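Local atomic coordinates of putative retaining b-glycosidase (Saccharophagus degradans, PDB entry 5A95), a protein that probably cleaves mixed-linkage beta-1,3-1,4-glucans as a retaining glycoside hydrolase of family 5. Residues Glu125-Ala130 against Pro179-Tyr184. The protein carries 1 engineered substitution. Numbering follows the deposited sequence.
Sequences EAVRWA and PTVAVY. With MG (magnesium ion), chain G.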
loop_
_atom_site.group_PDB
_atom_site.type_symbol
_atom_site.label_atom_id
_atom_site.label_comp_id
_atom_site.label_asym_id
_atom_site.label_seq_id
_atom_site.Cartn_x
_atom_site.Cartn_y
_atom_site.Cartn_z
ATOM N N GLU A 125 25.153 9.631 14.978
ATOM C CA GLU A 125 26.083 10.751 15.166
ATOM C C GLU A 125 25.443 11.829 16.027
ATOM O O GLU A 125 26.052 12.328 16.970
ATOM C CB GLU A 125 26.533 11.338 13.828
ATOM C CG GLU A 125 27.350 10.372 12.988
ATOM C CD GLU A 125 27.463 10.739 11.513
ATOM O OE1 GLU A 125 26.637 11.507 10.971
ATOM O OE2 GLU A 125 28.397 10.222 10.863
ATOM N N ALA A 126 24.199 12.182 15.682
ATOM C CA ALA A 126 23.469 13.165 16.476
ATOM C C ALA A 126 23.277 12.743 17.928
ATOM O O ALA A 126 23.345 13.578 18.829
ATOM C CB ALA A 126 22.118 13.450 15.834
ATOM N N VAL A 127 22.985 11.465 18.149
ATOM C CA VAL A 127 22.823 10.943 19.498
ATOM C C VAL A 127 24.118 11.161 20.277
ATOM O O VAL A 127 24.107 11.642 21.407
ATOM C CB VAL A 127 22.407 9.446 19.499
ATOM C CG1 VAL A 127 22.440 8.868 20.898
ATOM C CG2 VAL A 127 21.008 9.292 18.908
ATOM N N ARG A 128 25.252 10.798 19.681
ATOM C CA ARG A 128 26.522 10.954 20.358
ATOM C C ARG A 128 26.823 12.427 20.641
ATOM O O ARG A 128 27.247 12.788 21.740
ATOM C CB ARG A 128 27.641 10.339 19.531
ATOM C CG ARG A 128 27.610 8.822 19.546
ATOM C CD ARG A 128 28.890 8.230 18.966
ATOM N NE ARG A 128 28.915 8.409 17.514
ATOM C CZ ARG A 128 28.350 7.578 16.633
ATOM N NH1 ARG A 128 27.743 6.471 17.042
ATOM N NH2 ARG A 128 28.411 7.842 15.331
ATOM N N TRP A 129 26.594 13.266 19.644
ATOM C CA TRP A 129 26.845 14.701 19.809
ATOM C C TRP A 129 25.977 15.288 20.915
ATOM O O TRP A 129 26.455 16.026 21.783
ATOM C CB TRP A 129 26.577 15.451 18.511
ATOM C CG TRP A 129 27.423 15.073 17.359
ATOM C CD1 TRP A 129 28.654 14.478 17.380
ATOM C CD2 TRP A 129 27.107 15.293 15.982
ATOM N NE1 TRP A 129 29.092 14.283 16.106
ATOM C CE2 TRP A 129 28.172 14.783 15.223
ATOM C CE3 TRP A 129 26.024 15.866 15.321
ATOM C CZ2 TRP A 129 28.178 14.829 13.838
ATOM C CZ3 TRP A 129 26.023 15.908 13.946
ATOM C CH2 TRP A 129 27.087 15.384 13.219
ATOM N N ALA A 130 24.676 15.002 20.843
ATOM C CA ALA A 130 23.749 15.535 21.821
ATOM C C ALA A 130 24.105 15.023 23.224
ATOM O O ALA A 130 24.106 15.788 24.187
ATOM C CB ALA A 130 22.316 15.148 21.441
ATOM N N PRO A 179 18.626 7.561 26.771
ATOM C CA PRO A 179 17.950 8.739 27.339
ATOM C C PRO A 179 17.984 9.966 26.428
ATOM O O PRO A 179 17.078 10.785 26.455
ATOM C CB PRO A 179 18.745 9.014 28.626
ATOM C CG PRO A 179 20.045 8.333 28.413
ATOM C CD PRO A 179 19.745 7.113 27.622
ATOM N N THR A 180 19.038 10.090 25.644
ATOM C CA THR A 180 19.251 11.256 24.787
ATOM C C THR A 180 18.086 11.454 23.817
ATOM O O THR A 180 17.758 12.565 23.499
ATOM C CB THR A 180 20.542 11.061 23.990
ATOM O OG1 THR A 180 21.592 10.726 24.903
ATOM C CG2 THR A 180 20.914 12.261 23.199
ATOM N N VAL A 181 17.532 10.341 23.341
ATOM C CA VAL A 181 16.444 10.364 22.378
ATOM C C VAL A 181 15.151 10.346 23.198
ATOM O O VAL A 181 14.782 9.329 23.746
ATOM C CB VAL A 181 16.535 9.189 21.403
ATOM C CG1 VAL A 181 15.399 9.254 20.418
ATOM C CG2 VAL A 181 17.866 9.196 20.641
ATOM N N ALA A 182 14.501 11.505 23.319
ATOM C CA ALA A 182 13.456 11.680 24.303
ATOM C C ALA A 182 12.052 11.535 23.758
ATOM O O ALA A 182 11.182 11.034 24.453
ATOM C CB ALA A 182 13.610 13.010 25.005
ATOM N N VAL A 183 11.800 12.052 22.555
ATOM C CA VAL A 183 10.443 12.220 22.039
ATOM C C VAL A 183 10.386 11.691 20.612
ATOM O O VAL A 183 11.269 11.987 19.778
ATOM C CB VAL A 183 10.050 13.714 22.049
ATOM C CG1 VAL A 183 8.664 13.926 21.474
ATOM C CG2 VAL A 183 10.138 14.302 23.445
ATOM N N TYR A 184 9.363 10.882 20.349
ATOM C CA TYR A 184 9.057 10.348 19.022
ATOM C C TYR A 184 7.808 11.063 18.525
ATOM O O TYR A 184 6.696 10.804 18.971
ATOM C CB TYR A 184 8.824 8.837 19.059
ATOM C CG TYR A 184 10.049 7.999 19.359
ATOM C CD1 TYR A 184 11.313 8.545 19.436
ATOM C CD2 TYR A 184 9.955 6.639 19.508
ATOM C CE1 TYR A 184 12.417 7.775 19.690
ATOM C CE2 TYR A 184 11.063 5.855 19.783
ATOM C CZ TYR A 184 12.300 6.433 19.900
ATOM O OH TYR A 184 13.448 5.726 20.169
HETATM MG MG MG G . 14.929 7.235 24.615
HETATM O O HOH W 1 15.012 6.234 22.559
HETATM O O HOH W 2 14.766 4.951 25.530
HETATM O O HOH W 3 13.285 7.506 26.289
#
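Val127 and Ala130 of helix 116-133 meet Thr180 and Val181 in a small, buried apolar contact on the outside of the (beta/alpha)8 barrel, where an outer helix packs against the start of strand 181-185 and the residue leading into it. It illustrates how a few methyl groups fill part of the layer between a barrel strand and an outer helix: about 158 Å² is buried, both sides summed. The two valines touch through one branch each, Val127 CG2 lying 3.6 Å from Val181 CG2, with their side chains crossing at about a right angle. The methyl of Thr180 reaches two successive turns of the helix, with CG2 3.7 Å both from Ala130 CB and from the carbonyl oxygen Val127 O, while the other valine branch, Val127 CG1, stays 4.2 Å from Thr180 CB. Thr180 divides its labour by rotation: with chi1 at -52°, CG2 stands anti to the backbone N and faces the helix, leaving OG1 to hydrogen-bond with Gln48 OE1, so the buried hydroxyl has its partner outside the apolar contact. Val181 has a second role through its backbone, since its carbonyl O binds a magnesium ion at 2.3 Å alongside Val178 O and three waters. One of these waters donates a hydrogen bond to Tyr184 OH over 2.9 Å, and the Tyr184 ring receives Val181 CG1 at its edge, in plane. Val181 thus meets the helix with CG2, the tyrosine with CG1 and the metal with its O. Strand 136-144, which follows helix 116-133 in the chain and runs parallel to strand 181-185, completes the surroundings: Leu137 touches both Val127 and Ala130 and Leu139 touches Val181, while Phe40 adds to the packing on Val127 and strand 224-227 pairs with strand 181-185 as its other neighbour in the barrel.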